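Side-chain contacts in glypican-1 (Homo sapiens, PDB 4YWT), which carries heparan sulfate chains at the cell surface and through them binds alpha-4(V) collagen, taking part in Schwann cell myelination: residues 449-452 with 453-457; 210-213 with 214-218; 460-463 with 464-467; 268-271 with 272-276. The protein carries 3 engineered substitutions. All coordinates share one frame; numbering follows the deposited sequence.

Interaction 1. Residues 449-452 with 453-457; sequences DMTI and RQQIM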
# COMPACT_ATOMS: atom_id res chain seq x y z
N ASP A 449 12.64 15.25 -8.16
CA ASP A 449 13.45 14.12 -7.73
C ASP A 449 13.17 12.90 -8.61
O ASP A 449 12.02 12.60 -8.91
CB ASP A 449 13.19 13.80 -6.26
CG ASP A 449 14.08 12.70 -5.73
OD1 ASP A 449 13.58 11.58 -5.53
OD2 ASP A 449 15.28 12.97 -5.52
N MET A 450 14.23 12.20 -9.00
CA MET A 450 14.10 11.07 -9.92
C MET A 450 13.43 9.86 -9.28
O MET A 450 12.60 9.19 -9.92
CB MET A 450 15.48 10.68 -10.46
CG MET A 450 15.84 11.32 -11.80
SD MET A 450 14.71 10.89 -13.14
CE MET A 450 13.65 12.34 -13.20
N THR A 451 13.80 9.57 -8.04
CA THR A 451 13.22 8.45 -7.30
C THR A 451 11.70 8.56 -7.26
O THR A 451 10.99 7.60 -7.59
CB THR A 451 13.77 8.38 -5.86
OG1 THR A 451 15.20 8.43 -5.89
CG2 THR A 451 13.31 7.11 -5.17
N ILE A 452 11.22 9.73 -6.88
CA ILE A 452 9.79 10.02 -6.84
C ILE A 452 9.13 9.74 -8.19
O ILE A 452 8.07 9.10 -8.24
CB ILE A 452 9.52 11.48 -6.45
CG1 ILE A 452 10.14 11.80 -5.08
CG2 ILE A 452 8.02 11.77 -6.44
CD1 ILE A 452 9.62 10.94 -3.96
N ARG A 453 9.75 10.20 -9.26
CA ARG A 453 9.23 10.00 -10.61
C ARG A 453 9.11 8.52 -10.96
O ARG A 453 8.08 8.07 -11.49
CB ARG A 453 10.11 10.73 -11.63
CG ARG A 453 9.61 12.12 -11.96
CD ARG A 453 8.20 12.05 -12.49
NE ARG A 453 7.48 13.32 -12.38
CZ ARG A 453 6.19 13.47 -12.67
NH1 ARG A 453 5.48 12.44 -13.09
NH2 ARG A 453 5.62 14.66 -12.54
N GLN A 454 10.16 7.76 -10.67
CA GLN A 454 10.16 6.32 -10.91
C GLN A 454 9.04 5.63 -10.12
O GLN A 454 8.32 4.77 -10.66
CB GLN A 454 11.51 5.71 -10.55
CG GLN A 454 12.64 6.14 -11.48
CD GLN A 454 14.00 5.64 -11.04
OE1 GLN A 454 14.14 5.07 -9.96
NE2 GLN A 454 15.01 5.85 -11.88
N GLN A 455 8.88 6.02 -8.86
CA GLN A 455 7.82 5.47 -8.02
C GLN A 455 6.44 5.78 -8.60
O GLN A 455 5.54 4.94 -8.59
CB GLN A 455 7.92 6.00 -6.60
CG GLN A 455 9.22 5.62 -5.90
CD GLN A 455 9.66 4.21 -6.23
OE1 GLN A 455 9.01 3.23 -5.86
NE2 GLN A 455 10.78 4.10 -6.94
N ILE A 456 6.29 7.00 -9.12
CA ILE A 456 5.05 7.41 -9.77
C ILE A 456 4.78 6.52 -10.98
O ILE A 456 3.64 6.11 -11.22
CB ILE A 456 5.10 8.90 -10.19
CG1 ILE A 456 5.05 9.79 -8.95
CG2 ILE A 456 3.94 9.24 -11.11
CD1 ILE A 456 5.14 11.27 -9.26
N MET A 457 5.84 6.20 -11.72
CA MET A 457 5.70 5.27 -12.84
C MET A 457 5.20 3.90 -12.36
O MET A 457 4.30 3.32 -12.96
CB MET A 457 7.02 5.10 -13.60
CG MET A 457 7.44 6.32 -14.41
SD MET A 457 6.09 7.18 -15.25
CE MET A 457 5.32 5.86 -16.18
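Ile452 and Ile456, one helical turn apart, meet branch to branch: CG2 of Ile452 lies 4.1 Å from CD1 of Ile456, the two side chains running aslant to each other. On Ile452 the touching branch is the one opposite the backbone N, while CG1, chi1 -58°, lies beside it. Ile456 reaches back instead through its long arm, CG1 beside the backbone N and CD1 fully extended (chi2 178°), which also lays CD1 over one face of the Arg453 guanidinium, near its rim. The stretch is the N-terminal start of helix 450-471, and Asp449 is its N-cap. OD1 of Asp449 accepts from Ile452 N at 3.3 Å, on its anti side and 22° out of the carboxylate plane, while Asp449 O takes only a weak bond from Arg453 N. Firmer i to i+4 bonds follow, among them Gln455 N to Thr451 O at 2.9 Å. Gln455 is bent at chi2, and its CG packs 3.1 Å from Thr451 O; the side chain rests on Val232 and Val236 of helix 204-236, as Ile452 does on Val236. On the surface, the hooked Met450 brings CE to 4.2 Å from CB of Arg453.

Interaction 2. Residues 210-213 with 214-218; sequences LRAT and RAFVA
Arg211 and Arg214 share one water, which lies in the plane of both guanidinium groups at their edges. NH1 of Arg214 donates to it at 2.9 Å, whereas the bond from NH2 of Arg211 is weak at 3.4 Å. The two side chains run alongside each other in the same direction, yet their guanidinium planes stand 89° apart, with NH2 of Arg211 and NH1 of Arg214 separated by 4.0 Å. This closeness of like charges is probably eased by the water and by other partners: Arg211 NE forms a salt bridge with Glu207, and Arg214 NH2 donates to the carbonyl of Lys302. A bend at chi3 (48°) folds Arg214 back over the preceding turn, bringing its NH1 to 3.5 Å from CG of Arg211 and putting Arg211 O over one guanidinium face. Backbone bonds run beneath, Ala215 N to Arg211 O at 2.9 Å among them. Further out, Phe216 turns its edge to Ala212 O, 3.2 Å from CD2 of Phe216. CB of Ala212 adds apolar packing, 3.8 Å from that CD2. The same ring packs on Leu147 and Tyr150 of helix 137-152. CG1 of Val217 comes 3.1 Å from Thr213 O, close against the backbone. Such i to i+3 and i to i+4 pairings are those of a continuous alpha-helix, here the long helix 204-236, which packs lengthwise within the elongated, mainly helical glypican core.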
# COMPACT_ATOMS: atom_id res chain seq x y z
N LEU A 210 -15.42 -19.01 -15.17
CA LEU A 210 -15.70 -17.60 -14.93
C LEU A 210 -15.22 -17.15 -13.55
O LEU A 210 -14.41 -16.21 -13.43
CB LEU A 210 -17.20 -17.33 -15.07
CG LEU A 210 -17.80 -17.49 -16.47
CD1 LEU A 210 -19.32 -17.51 -16.40
CD2 LEU A 210 -17.31 -16.38 -17.38
N ARG A 211 -15.70 -17.84 -12.52
CA ARG A 211 -15.39 -17.47 -11.14
C ARG A 211 -13.89 -17.47 -10.86
O ARG A 211 -13.37 -16.51 -10.29
CB ARG A 211 -16.11 -18.41 -10.17
CG ARG A 211 -17.61 -18.19 -10.12
CD ARG A 211 -18.29 -19.12 -9.13
NE ARG A 211 -19.72 -18.86 -9.06
CZ ARG A 211 -20.27 -17.95 -8.27
NH1 ARG A 211 -21.59 -17.78 -8.27
NH2 ARG A 211 -19.51 -17.20 -7.48
N ALA A 212 -13.20 -18.53 -11.26
CA ALA A 212 -11.76 -18.61 -11.01
C ALA A 212 -11.02 -17.52 -11.78
O ALA A 212 -10.13 -16.86 -11.24
CB ALA A 212 -11.22 -19.98 -11.38
N THR A 213 -11.41 -17.33 -13.04
CA THR A 213 -10.80 -16.31 -13.89
C THR A 213 -10.88 -14.93 -13.26
O THR A 213 -9.88 -14.22 -13.18
CB THR A 213 -11.46 -16.26 -15.28
OG1 THR A 213 -11.22 -17.50 -15.97
CG2 THR A 213 -10.88 -15.12 -16.10
N ARG A 214 -12.07 -14.56 -12.79
CA ARG A 214 -12.24 -13.27 -12.13
C ARG A 214 -11.47 -13.18 -10.80
O ARG A 214 -10.60 -12.32 -10.60
CB ARG A 214 -13.73 -13.00 -11.89
CG ARG A 214 -14.02 -11.92 -10.86
CD ARG A 214 -15.52 -11.71 -10.67
NE ARG A 214 -16.24 -12.97 -10.48
CZ ARG A 214 -16.21 -13.70 -9.37
NH1 ARG A 214 -16.90 -14.83 -9.30
NH2 ARG A 214 -15.47 -13.31 -8.34
N ALA A 215 -11.79 -14.11 -9.90
CA ALA A 215 -11.33 -14.06 -8.52
C ALA A 215 -9.82 -14.19 -8.36
O ALA A 215 -9.23 -13.51 -7.51
CB ALA A 215 -12.03 -15.13 -7.70
N PHE A 216 -9.19 -15.06 -9.14
CA PHE A 216 -7.76 -15.29 -8.94
C PHE A 216 -6.90 -14.13 -9.44
O PHE A 216 -5.93 -13.74 -8.78
CB PHE A 216 -7.33 -16.60 -9.61
CG PHE A 216 -7.57 -17.82 -8.76
CD1 PHE A 216 -6.65 -18.19 -7.79
CD2 PHE A 216 -8.72 -18.58 -8.91
CE1 PHE A 216 -6.87 -19.30 -7.00
CE2 PHE A 216 -8.94 -19.69 -8.12
CZ PHE A 216 -8.01 -20.05 -7.16
N VAL A 217 -7.26 -13.55 -10.58
CA VAL A 217 -6.54 -12.38 -11.07
C VAL A 217 -6.87 -11.18 -10.18
O VAL A 217 -6.01 -10.31 -9.97
CB VAL A 217 -6.86 -12.06 -12.55
CG1 VAL A 217 -8.29 -11.57 -12.73
CG2 VAL A 217 -5.88 -11.03 -13.10
N ALA A 218 -8.08 -11.14 -9.63
CA ALA A 218 -8.43 -10.10 -8.67
C ALA A 218 -7.50 -10.16 -7.46
O ALA A 218 -6.85 -9.17 -7.10
CB ALA A 218 -9.88 -10.24 -8.23
O HOH W 1 -16.21 -16.42 -6.95

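Interaction 3. Residues 460-463 with 464-467; sequences KIMT and NRLR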
# COMPACT_ATOMS: atom_id res chain seq x y z
N LYS A 460 1.57 4.09 -11.63
CA LYS A 460 0.85 4.08 -12.90
C LYS A 460 0.67 2.67 -13.44
O LYS A 460 -0.45 2.24 -13.77
CB LYS A 460 1.58 4.93 -13.95
CG LYS A 460 1.58 6.42 -13.70
CD LYS A 460 2.06 7.15 -14.95
CE LYS A 460 2.41 8.60 -14.67
NZ LYS A 460 3.13 9.22 -15.82
N ILE A 461 1.78 1.94 -13.54
CA ILE A 461 1.77 0.59 -14.08
C ILE A 461 0.87 -0.36 -13.29
O ILE A 461 0.02 -1.05 -13.87
CB ILE A 461 3.20 0.01 -14.13
CG1 ILE A 461 4.06 0.80 -15.11
CG2 ILE A 461 3.17 -1.47 -14.51
CD1 ILE A 461 5.54 0.52 -15.00
N MET A 462 1.04 -0.37 -11.97
CA MET A 462 0.23 -1.24 -11.13
C MET A 462 -1.25 -0.88 -11.24
O MET A 462 -2.11 -1.77 -11.32
CB MET A 462 0.69 -1.16 -9.67
CG MET A 462 0.06 -2.19 -8.75
SD MET A 462 0.45 -3.89 -9.21
CE MET A 462 -1.17 -4.50 -9.65
N THR A 463 -1.54 0.41 -11.28
CA THR A 463 -2.91 0.89 -11.42
C THR A 463 -3.54 0.38 -12.71
O THR A 463 -4.66 -0.12 -12.70
CB THR A 463 -2.99 2.42 -11.41
OG1 THR A 463 -2.40 2.92 -10.20
CG2 THR A 463 -4.44 2.88 -11.48
N ASN A 464 -2.80 0.50 -13.81
CA ASN A 464 -3.26 -0.03 -15.09
C ASN A 464 -3.54 -1.53 -15.00
O ASN A 464 -4.59 -2.00 -15.44
CB ASN A 464 -2.24 0.26 -16.19
CG ASN A 464 -2.15 1.73 -16.53
OD1 ASN A 464 -3.12 2.48 -16.40
ND2 ASN A 464 -0.97 2.16 -16.96
N ARG A 465 -2.59 -2.26 -14.41
CA ARG A 465 -2.78 -3.69 -14.17
C ARG A 465 -4.08 -3.99 -13.43
O ARG A 465 -4.78 -4.94 -13.77
CB ARG A 465 -1.61 -4.27 -13.36
CG ARG A 465 -0.34 -4.54 -14.14
CD ARG A 465 0.50 -5.58 -13.41
NE ARG A 465 1.82 -5.77 -14.01
CZ ARG A 465 2.95 -5.35 -13.45
NH1 ARG A 465 2.92 -4.73 -12.28
NH2 ARG A 465 4.11 -5.56 -14.06
N LEU A 466 -4.40 -3.17 -12.43
CA LEU A 466 -5.60 -3.38 -11.62
C LEU A 466 -6.89 -2.99 -12.33
O LEU A 466 -7.95 -3.55 -12.06
CB LEU A 466 -5.48 -2.63 -10.30
CG LEU A 466 -4.67 -3.33 -9.22
CD1 LEU A 466 -3.90 -2.32 -8.39
CD2 LEU A 466 -5.59 -4.16 -8.33
N ARG A 467 -6.81 -2.01 -13.23
CA ARG A 467 -7.97 -1.61 -14.01
C ARG A 467 -8.29 -2.70 -15.03
O ARG A 467 -9.46 -3.09 -15.20
CB ARG A 467 -7.73 -0.26 -14.69
CG ARG A 467 -7.68 0.89 -13.70
CD ARG A 467 -7.35 2.22 -14.37
NE ARG A 467 -7.47 3.33 -13.43
CZ ARG A 467 -7.01 4.56 -13.65
NH1 ARG A 467 -6.39 4.84 -14.78
NH2 ARG A 467 -7.18 5.50 -12.73
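Met462 closes on Leu466 at the buried face of helix 450-471, its CE 3.7 Å from both CG and CD1 of Leu466. The methionine leaves with CG opposite the backbone N (chi1 -171°), then bends at chi2 and chi3, and this hook returns the methyl to the following turn. Both residues press on Leu292 of helix 286-299; Met462 also touches Gln224 and Val228 of helix 204-236, and Leu466 touches Ser221 there. Thr463 joins this packing, and its OG1 is bonded to the carbonyl of Leu459. From this buried threonine a close contact runs outward: exposed Arg467 lies alongside, with CG2 of Thr463 over its guanidinium face, 3.6 Å from NE of Arg467.

The Ile461 side is looser. Arg465 runs alongside Ile461, whose CG2 sits over one guanidinium face, near the rim, 4.0 Å from CZ of Arg465. At the group's edge, SD of Met462 is 4.0 Å from NH1 of Arg465, the two side chains crossing at about a right angle. Backbone bonds such as Arg465 N to Ile461 O (2.9 Å) join the turns. Methyls meet arginine faces by van der Waals contact, setting charge on the surface side of otherwise largely apolar side-chain packing.

Interaction 4. Residues 268-271 with 272-276; sequences PDYC and RNVLK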
# COMPACT_ATOMS: atom_id res chain seq x y z
N PRO A 268 0.97 27.46 13.12
CA PRO A 268 0.55 26.30 12.32
C PRO A 268 0.69 26.50 10.81
O PRO A 268 1.27 25.64 10.14
CB PRO A 268 -0.92 26.14 12.71
CG PRO A 268 -0.98 26.62 14.11
CD PRO A 268 0.00 27.76 14.19
N ASP A 269 0.19 27.61 10.28
CA ASP A 269 0.25 27.87 8.84
C ASP A 269 1.69 28.10 8.37
O ASP A 269 2.05 27.74 7.25
CB ASP A 269 -0.62 29.08 8.48
CG ASP A 269 -2.10 28.78 8.58
OD1 ASP A 269 -2.46 27.59 8.68
OD2 ASP A 269 -2.91 29.73 8.55
N TYR A 270 2.50 28.70 9.23
CA TYR A 270 3.92 28.89 8.97
C TYR A 270 4.61 27.53 8.80
O TYR A 270 5.21 27.24 7.76
CB TYR A 270 4.56 29.69 10.11
CG TYR A 270 6.05 29.94 9.99
CD1 TYR A 270 6.67 30.00 8.75
CD2 TYR A 270 6.83 30.12 11.13
CE1 TYR A 270 8.03 30.23 8.65
CE2 TYR A 270 8.19 30.35 11.03
CZ TYR A 270 8.78 30.40 9.79
OH TYR A 270 10.14 30.63 9.69
N CYS A 271 4.48 26.70 9.83
CA CYS A 271 5.00 25.34 9.83
C CYS A 271 4.54 24.57 8.59
O CYS A 271 5.31 23.83 7.97
CB CYS A 271 4.57 24.61 11.10
SG CYS A 271 5.13 22.90 11.25
N ARG A 272 3.27 24.75 8.24
CA ARG A 272 2.68 24.04 7.12
C ARG A 272 3.24 24.50 5.78
O ARG A 272 3.45 23.69 4.89
CB ARG A 272 1.16 24.19 7.13
CG ARG A 272 0.45 22.96 7.67
CD ARG A 272 -0.89 23.32 8.28
NE ARG A 272 -1.03 22.78 9.63
CZ ARG A 272 -2.01 23.09 10.46
NH1 ARG A 272 -2.05 22.55 11.67
NH2 ARG A 272 -2.96 23.94 10.08
N ASN A 273 3.49 25.80 5.64
CA ASN A 273 4.12 26.29 4.42
C ASN A 273 5.55 25.79 4.31
O ASN A 273 6.00 25.39 3.23
CB ASN A 273 4.08 27.82 4.36
CG ASN A 273 2.88 28.34 3.60
OD1 ASN A 273 2.01 27.58 3.21
ND2 ASN A 273 2.84 29.65 3.39
N VAL A 274 6.25 25.78 5.44
CA VAL A 274 7.62 25.27 5.46
C VAL A 274 7.66 23.80 5.03
O VAL A 274 8.42 23.45 4.12
CB VAL A 274 8.25 25.39 6.86
CG1 VAL A 274 9.59 24.67 6.90
CG2 VAL A 274 8.41 26.86 7.24
N LEU A 275 6.85 22.96 5.66
CA LEU A 275 6.87 21.53 5.35
C LEU A 275 6.34 21.24 3.95
O LEU A 275 6.80 20.30 3.29
CB LEU A 275 6.09 20.74 6.39
CG LEU A 275 6.72 20.72 7.79
CD1 LEU A 275 6.05 19.66 8.67
CD2 LEU A 275 8.22 20.48 7.71
N LYS A 276 5.37 22.03 3.49
CA LYS A 276 4.88 21.90 2.12
C LYS A 276 5.99 22.24 1.14
O LYS A 276 6.06 21.67 0.05
CB LYS A 276 3.66 22.79 1.87
CG LYS A 276 2.34 22.16 2.28
CD LYS A 276 1.17 23.08 1.98
CE LYS A 276 -0.15 22.43 2.36
NZ LYS A 276 -1.30 23.04 1.64
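Tyr270 and Cys271 both send their side chains out opposite the backbone N (chi1 179° in the tyrosine), and each meets the residue one turn on. For Tyr270 this brings CE1 to 3.7 Å from CG2 of Val274, the methyl that lies beside its own backbone N; it approaches the ring obliquely, and the two side chains cross at a slant. For Cys271 it sets SG 4.2 Å from CD1 of Leu275. SG is also joined to Cys400 in a disulfide, tying helix 268-278 to helix 391-404, on which Leu275 rests through Pro396 and Leu399. On the flank facing helix 243-253, Tyr270, Cys271 and Val274 all touch Leu252, while the tyrosine ring meets that of Tyr423 at about 25° between planes.

Arg272 occupies a more open edge. Its chain bends at chi3 and lays the guanidinium against the first turn, so that CB of Pro268 stands over one face, 3.9 Å from CZ of Arg272. The salt bridge with Asp269 is long, OD1 to NH2 of Arg272 at 3.9 Å, with carboxylate and guanidinium planes 64° apart, so it lacks the flat two-pronged pairing of a close ion pair. Asn273 bonds outward, to the backbone of Met428 and Glu426. The firm attachments of the helix are therefore the covalent sulfur link and the amide's bonds to a neighbouring loop, with the packing on Leu252 and helix 391-404 beside them. The apolar pairs act within the helix itself, as does the Asp269-Arg272 attraction, which is probably modest and contributes less directional hold.

Overall arrangement
Interactions 1 and 3 lie on the same helix, 450-471, their centres 16 Å apart: the first at its capped start, the other further along. Interaction 2 belongs to helix 204-236, which both of them pack against, and comes within about 5 Å (nearest atoms) of interaction 3 without touching it. Interaction 4, on helix 268-278, stands apart, its centre 47 Å from that of interaction 2 and across the middle of the chain. It is the most buried, and the one with a disulfide. All four contain arginine: exposed and faced by aliphatic carbons in 1 and 3, a buried and a partly exposed one sharing water in 2, and set against proline with a long salt bridge in 4.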